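Local coordinates for ribosome-associated protein Y (PSrp-1) (Clostridium acetobutylicum, PDB 3KA5) that is probably required, as a whole, to pair active 70S ribosomes into translationally inactive 100S dimers in stationary phase, and is represented here by its C-terminal domain, at residues I10-E15 with V31-D36; L20-L25 with N41-R46. All coordinates share one frame; numbering follows the deposited sequence.

Contact 1 (I10-E15 with V31-D36); sequences IKPMSE and VFQNGD
Met13 and Asn34 form a single beta bridge where the loop 10-15 meets strand 29-34, the touching parts running 97° apart. The bridge belongs to the C-terminal domain of a long-form hibernation factor and lies just before the N-terminus of helix 15-25. Both polar backbone atoms of Met13 are used. Its N donates to Gln33 O at 2.9 Å, nearly along the C=O axis. Its O accepts from Gly35 N at 3.0 Å, and this donor sits above the carbonyl plane. Gln33 O takes a second, weaker contact, a CA-H...O approach from Pro12 CA at 3.1 Å. A water adds a further link between Lys11 O and Gln33 N.

Two consecutive strand residues receive the loop side chains, Gln33 meeting Pro12 and Phe32 meeting Met13. Pro12 lies alongside Gln33, with Pro12 CG on Gln33 CG at 3.6 Å. Met13 is a selenomethionine. Its CG lies between the backbone N and the carbonyl carbon (chi1 58°) and touches Phe32 CD1 at 3.6 Å. Its SE stands obliquely to the ring, 5.4 Å from the Phe32 centroid, a Met-aromatic contact. Met13 O lies in the plane of that ring, at its edge, 3.5 Å from Phe32 CE1. Ala18 and Leu53 also pack on Phe32, which is buried.

Ser14 is the N-cap of the helix, its OG bonded to Glu17 N. Glu15 reaches Lys4 of the second subunit through OE2 in a salt bridge. One water joins Glu15 OE1 to Asn34 ND2, and another joins Glu15 N to Asn34 OD1. Asn34 also closes an Asx turn: its OD1 accepts from Asp36 N at 2.7 Å, with the donor tilted 16° from the carbonyl plane.

Contact 2 (L20-L25 with N41-R46); sequences LEMELL and NVVYKR
Glu23 OE1 and Lys45 NZ form a long salt bridge at 3.9 Å, the one charged pair between helix 20-25 and strand 41-45. The two side chains cross at about a right angle. Lys45 is extended beyond CG, while Glu23 bends at chi2 (-60°), which places its CD. The other carboxylate oxygen, Glu23 OE2, lies 3.8 Å from Lys45 CD, so the acid also rests against the aliphatic part of the lysine. At this length the pair probably gives only a modest attraction.

This is a helix laid on one face of an antiparallel sheet. The axes of the short segments 20-25 and 41-45 come within 9.2 Å. Val43 and Lys45 point their CB toward the helix, and Tyr44 points away and packs on Ile54.

Inward from the charged pair, Met22, a selenomethionine, is buried and points its CB toward the strand. With chi1 176° its CG runs anti to the backbone N. SE lies 3.7 Å from Val43 O and also touches Tyr44 CA, so it meets the strand mainly through backbone atoms. The bend at chi3 turns the end methyl CE to Tyr44 C, at 4.1 Å. The branch Val43 CG2 is 4.3 Å from Met22 SE. Phe30 and Tyr51, from the two flanking strands, also pack on Met22. Val43 meets Ala18 and Val19 one turn earlier in the helix.

Contacts 1 and 2 lie on the same antiparallel sheet, with centres about 12 Å apart. Their segments alternate along the chain: 10-15, 20-25, 31-36, 41-46. Contact 1 joins the loop before helix 15-25 to strand 29-34, and contact 2 sets that helix on the next strand, 39-45. The strands are neighbours, linked by a probable hydrogen bond from Asn41 N to Phe32 O at 2.8 Å. Phe32 CE2 also packs on Val43 CG1, so the two contacts share one hydrophobic interior. Both touch the second subunit: Val31 of contact 1 and Val42 of contact 2 each pack against its valines, so strands 29-34 and 39-45 also take part in the contact between the two subunits.

Contact 1 (I10-E15 with V31-D36)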
loop_
_atom_site.group_PDB
_atom_site.type_symbol
_atom_site.label_atom_id
_atom_site.label_comp_id
_atom_site.label_asym_id
_atom_site.label_seq_id
_atom_site.Cartn_x
_atom_site.Cartn_y
_atom_site.Cartn_z
ATOM N N ILE B 10 3.161 11.910 5.636
ATOM C CA ILE B 10 2.173 12.928 5.304
ATOM C C ILE B 10 2.449 13.752 4.052
ATOM O O ILE B 10 1.546 14.011 3.264
ATOM C CB ILE B 10 1.988 13.898 6.492
ATOM C CG1 ILE B 10 1.556 13.111 7.734
ATOM C CG2 ILE B 10 0.978 14.972 6.131
ATOM C CD1 ILE B 10 1.384 13.963 8.995
ATOM N N LYS B 11 3.698 14.160 3.873
ATOM C CA LYS B 11 4.079 14.990 2.737
ATOM C C LYS B 11 4.491 14.197 1.502
ATOM O O LYS B 11 5.097 13.128 1.608
ATOM C CB LYS B 11 5.205 15.930 3.173
ATOM C CG LYS B 11 4.819 16.727 4.416
ATOM C CD LYS B 11 5.997 17.429 5.070
ATOM C CE LYS B 11 6.361 18.719 4.366
ATOM N NZ LYS B 11 7.383 19.474 5.147
ATOM N N PRO B 12 4.160 14.715 0.308
ATOM C CA PRO B 12 4.488 14.069 -0.967
ATOM C C PRO B 12 5.987 13.888 -1.149
ATOM O O PRO B 12 6.782 14.716 -0.698
ATOM C CB PRO B 12 3.914 15.034 -2.002
ATOM C CG PRO B 12 2.766 15.663 -1.281
ATOM C CD PRO B 12 3.360 15.929 0.080
HETATM N N MSE B 13 6.372 12.800 -1.809
HETATM C CA MSE B 13 7.775 12.525 -2.068
HETATM C C MSE B 13 7.931 11.713 -3.343
HETATM O O MSE B 13 6.955 11.199 -3.884
HETATM C CB MSE B 13 8.407 11.773 -0.895
HETATM C CG MSE B 13 7.739 10.467 -0.544
HETATM SE SE MSE B 13 8.729 9.548 0.841
HETATM C CE MSE B 13 8.108 10.525 2.374
ATOM N N SER B 14 9.167 11.613 -3.820
ATOM C CA SER B 14 9.466 10.872 -5.039
ATOM C C SER B 14 9.527 9.390 -4.724
ATOM O O SER B 14 9.741 9.002 -3.573
ATOM C CB SER B 14 10.818 11.311 -5.601
ATOM O OG SER B 14 11.871 10.846 -4.771
ATOM N N GLU B 15 9.355 8.554 -5.741
ATOM C CA GLU B 15 9.406 7.117 -5.521
ATOM C C GLU B 15 10.767 6.690 -4.966
ATOM O O GLU B 15 10.840 5.783 -4.138
ATOM C CB GLU B 15 9.091 6.364 -6.821
ATOM C CG GLU B 15 9.919 6.794 -8.017
ATOM C CD GLU B 15 9.505 6.082 -9.291
ATOM O OE1 GLU B 15 8.310 6.150 -9.646
ATOM O OE2 GLU B 15 10.373 5.458 -9.935
ATOM N N VAL B 31 3.577 3.269 2.148
ATOM C CA VAL B 31 2.536 4.020 1.456
ATOM C C VAL B 31 2.925 5.490 1.437
ATOM O O VAL B 31 3.326 6.040 2.463
ATOM C CB VAL B 31 1.176 3.880 2.186
ATOM C CG1 VAL B 31 0.085 4.591 1.402
ATOM C CG2 VAL B 31 0.840 2.407 2.376
ATOM N N PHE B 32 2.810 6.135 0.283
ATOM C CA PHE B 32 3.175 7.542 0.197
ATOM C C PHE B 32 2.433 8.280 -0.906
ATOM O O PHE B 32 1.878 7.671 -1.822
ATOM C CB PHE B 32 4.686 7.679 -0.030
ATOM C CG PHE B 32 5.139 7.268 -1.412
ATOM C CD1 PHE B 32 5.573 8.219 -2.323
ATOM C CD2 PHE B 32 5.135 5.927 -1.794
ATOM C CE1 PHE B 32 5.995 7.849 -3.603
ATOM C CE2 PHE B 32 5.556 5.545 -3.072
ATOM C CZ PHE B 32 5.987 6.509 -3.976
ATOM N N GLN B 33 2.425 9.601 -0.800
ATOM C CA GLN B 33 1.791 10.450 -1.797
ATOM C C GLN B 33 2.898 10.744 -2.801
ATOM O O GLN B 33 3.873 11.403 -2.458
ATOM C CB GLN B 33 1.319 11.750 -1.142
ATOM C CG GLN B 33 0.797 12.796 -2.105
ATOM C CD GLN B 33 -0.623 12.526 -2.539
ATOM O OE1 GLN B 33 -0.913 11.505 -3.160
ATOM N NE2 GLN B 33 -1.524 13.446 -2.210
ATOM N N ASN B 34 2.764 10.235 -4.022
ATOM C CA ASN B 34 3.777 10.455 -5.050
ATOM C C ASN B 34 3.706 11.906 -5.511
ATOM O O ASN B 34 2.682 12.345 -6.030
ATOM C CB ASN B 34 3.535 9.523 -6.243
ATOM C CG ASN B 34 4.696 9.514 -7.219
ATOM O OD1 ASN B 34 5.255 10.559 -7.537
ATOM N ND2 ASN B 34 5.059 8.331 -7.704
ATOM N N GLY B 35 4.795 12.644 -5.321
ATOM C CA GLY B 35 4.818 14.041 -5.714
ATOM C C GLY B 35 4.831 14.278 -7.213
ATOM O O GLY B 35 4.621 15.401 -7.666
ATOM N N ASP B 36 5.077 13.224 -7.982
ATOM C CA ASP B 36 5.120 13.329 -9.438
ATOM C C ASP B 36 3.729 13.265 -10.055
ATOM O O ASP B 36 3.441 13.961 -11.025
ATOM C CB ASP B 36 5.992 12.206 -10.017
ATOM C CG ASP B 36 5.953 12.152 -11.536
ATOM O OD1 ASP B 36 4.913 11.747 -12.101
ATOM O OD2 ASP B 36 6.969 12.515 -12.169
HETATM O O HOH W 1 3.817 10.644 1.401
HETATM O O HOH W 2 8.412 9.850 -8.044
HETATM O O HOH W 3 6.959 8.292 -9.737
#

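Contact 2 (L20-L25 with N41-R46)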
loop_
_atom_site.group_PDB
_atom_site.type_symbol
_atom_site.label_atom_id
_atom_site.label_comp_id
_atom_site.label_asym_id
_atom_site.label_seq_id
_atom_site.Cartn_x
_atom_site.Cartn_y
_atom_site.Cartn_z
ATOM N N LEU B 20 13.989 4.760 -0.167
ATOM C CA LEU B 20 15.014 5.048 0.833
ATOM C C LEU B 20 14.386 5.088 2.226
ATOM O O LEU B 20 14.899 4.481 3.167
ATOM C CB LEU B 20 15.681 6.389 0.505
ATOM C CG LEU B 20 16.761 6.953 1.431
ATOM C CD1 LEU B 20 17.857 5.924 1.673
ATOM C CD2 LEU B 20 17.336 8.220 0.789
ATOM N N GLU B 21 13.271 5.804 2.345
ATOM C CA GLU B 21 12.552 5.919 3.615
ATOM C C GLU B 21 12.099 4.559 4.116
ATOM O O GLU B 21 12.200 4.253 5.311
ATOM C CB GLU B 21 11.323 6.815 3.451
ATOM C CG GLU B 21 11.626 8.292 3.444
ATOM C CD GLU B 21 12.224 8.752 4.753
ATOM O OE1 GLU B 21 11.649 8.435 5.813
ATOM O OE2 GLU B 21 13.263 9.431 4.725
HETATM N N MSE B 22 11.581 3.740 3.208
HETATM C CA MSE B 22 11.121 2.421 3.607
HETATM C C MSE B 22 12.264 1.644 4.233
HETATM O O MSE B 22 12.089 0.990 5.260
HETATM C CB MSE B 22 10.560 1.649 2.409
HETATM C CG MSE B 22 10.152 0.228 2.748
HETATM SE SE MSE B 22 9.455 -0.661 1.170
HETATM C CE MSE B 22 10.969 -0.447 0.014
ATOM N N GLU B 23 13.444 1.724 3.628
ATOM C CA GLU B 23 14.599 1.011 4.156
ATOM C C GLU B 23 15.130 1.592 5.467
ATOM O O GLU B 23 15.456 0.848 6.394
ATOM C CB GLU B 23 15.712 0.980 3.112
ATOM C CG GLU B 23 15.366 0.145 1.896
ATOM C CD GLU B 23 15.093 -1.302 2.258
ATOM O OE1 GLU B 23 15.950 -1.914 2.928
ATOM O OE2 GLU B 23 14.026 -1.825 1.876
ATOM N N LEU B 24 15.219 2.917 5.544
ATOM C CA LEU B 24 15.720 3.583 6.747
ATOM C C LEU B 24 14.820 3.302 7.941
ATOM O O LEU B 24 15.296 3.178 9.070
ATOM C CB LEU B 24 15.799 5.099 6.525
ATOM C CG LEU B 24 16.845 5.609 5.529
ATOM C CD1 LEU B 24 16.624 7.093 5.256
ATOM C CD2 LEU B 24 18.235 5.371 6.081
ATOM N N LEU B 25 13.521 3.197 7.681
ATOM C CA LEU B 25 12.540 2.946 8.735
ATOM C C LEU B 25 12.343 1.463 9.047
ATOM O O LEU B 25 11.716 1.110 10.051
ATOM C CB LEU B 25 11.213 3.587 8.352
ATOM C CG LEU B 25 11.279 5.113 8.237
ATOM C CD1 LEU B 25 10.012 5.633 7.570
ATOM C CD2 LEU B 25 11.469 5.731 9.626
ATOM N N ASN B 41 0.753 6.011 -3.782
ATOM C CA ASN B 41 1.437 4.859 -4.356
ATOM C C ASN B 41 1.964 4.025 -3.194
ATOM O O ASN B 41 1.977 4.480 -2.047
ATOM C CB ASN B 41 2.637 5.297 -5.197
ATOM C CG ASN B 41 2.249 5.905 -6.536
ATOM O OD1 ASN B 41 1.070 6.068 -6.865
ATOM N ND2 ASN B 41 3.258 6.243 -7.323
ATOM N N VAL B 42 2.416 2.817 -3.496
ATOM C CA VAL B 42 2.969 1.936 -2.480
ATOM C C VAL B 42 4.225 1.263 -3.022
ATOM O O VAL B 42 4.189 0.641 -4.083
ATOM C CB VAL B 42 1.958 0.834 -2.080
ATOM C CG1 VAL B 42 2.539 -0.032 -0.967
ATOM C CG2 VAL B 42 0.642 1.474 -1.626
ATOM N N VAL B 43 5.343 1.417 -2.320
ATOM C CA VAL B 43 6.569 0.760 -2.744
ATOM C C VAL B 43 6.749 -0.421 -1.811
ATOM O O VAL B 43 6.262 -0.408 -0.679
ATOM C CB VAL B 43 7.823 1.686 -2.671
ATOM C CG1 VAL B 43 7.800 2.682 -3.813
ATOM C CG2 VAL B 43 7.875 2.418 -1.345
ATOM N N TYR B 44 7.424 -1.455 -2.291
ATOM C CA TYR B 44 7.645 -2.642 -1.483
ATOM C C TYR B 44 8.883 -3.371 -1.974
ATOM O O TYR B 44 9.361 -3.127 -3.081
ATOM C CB TYR B 44 6.414 -3.557 -1.552
ATOM C CG TYR B 44 6.138 -4.112 -2.935
ATOM C CD1 TYR B 44 6.626 -5.361 -3.316
ATOM C CD2 TYR B 44 5.420 -3.372 -3.871
ATOM C CE1 TYR B 44 6.404 -5.863 -4.601
ATOM C CE2 TYR B 44 5.196 -3.865 -5.163
ATOM C CZ TYR B 44 5.692 -5.107 -5.517
ATOM O OH TYR B 44 5.479 -5.595 -6.791
ATOM N N LYS B 45 9.411 -4.253 -1.137
ATOM C CA LYS B 45 10.594 -5.016 -1.497
ATOM C C LYS B 45 10.143 -6.394 -1.959
ATOM O O LYS B 45 9.375 -7.062 -1.272
ATOM C CB LYS B 45 11.527 -5.142 -0.291
ATOM C CG LYS B 45 12.908 -5.669 -0.637
ATOM C CD LYS B 45 13.901 -5.396 0.479
ATOM C CE LYS B 45 15.316 -5.674 0.011
ATOM N NZ LYS B 45 16.322 -5.299 1.042
ATOM N N ARG B 46 10.605 -6.806 -3.134
ATOM C CA ARG B 46 10.239 -8.108 -3.677
ATOM C C ARG B 46 11.416 -9.078 -3.680
ATOM O O ARG B 46 12.549 -8.690 -3.968
ATOM C CB ARG B 46 9.683 -7.946 -5.097
ATOM C CG ARG B 46 10.278 -6.783 -5.876
ATOM C CD ARG B 46 9.638 -6.625 -7.255
ATOM N NE ARG B 46 10.272 -7.465 -8.270
ATOM C CZ ARG B 46 9.869 -7.550 -9.535
ATOM N NH1 ARG B 46 8.824 -6.849 -9.956
ATOM N NH2 ARG B 46 10.515 -8.334 -10.384
#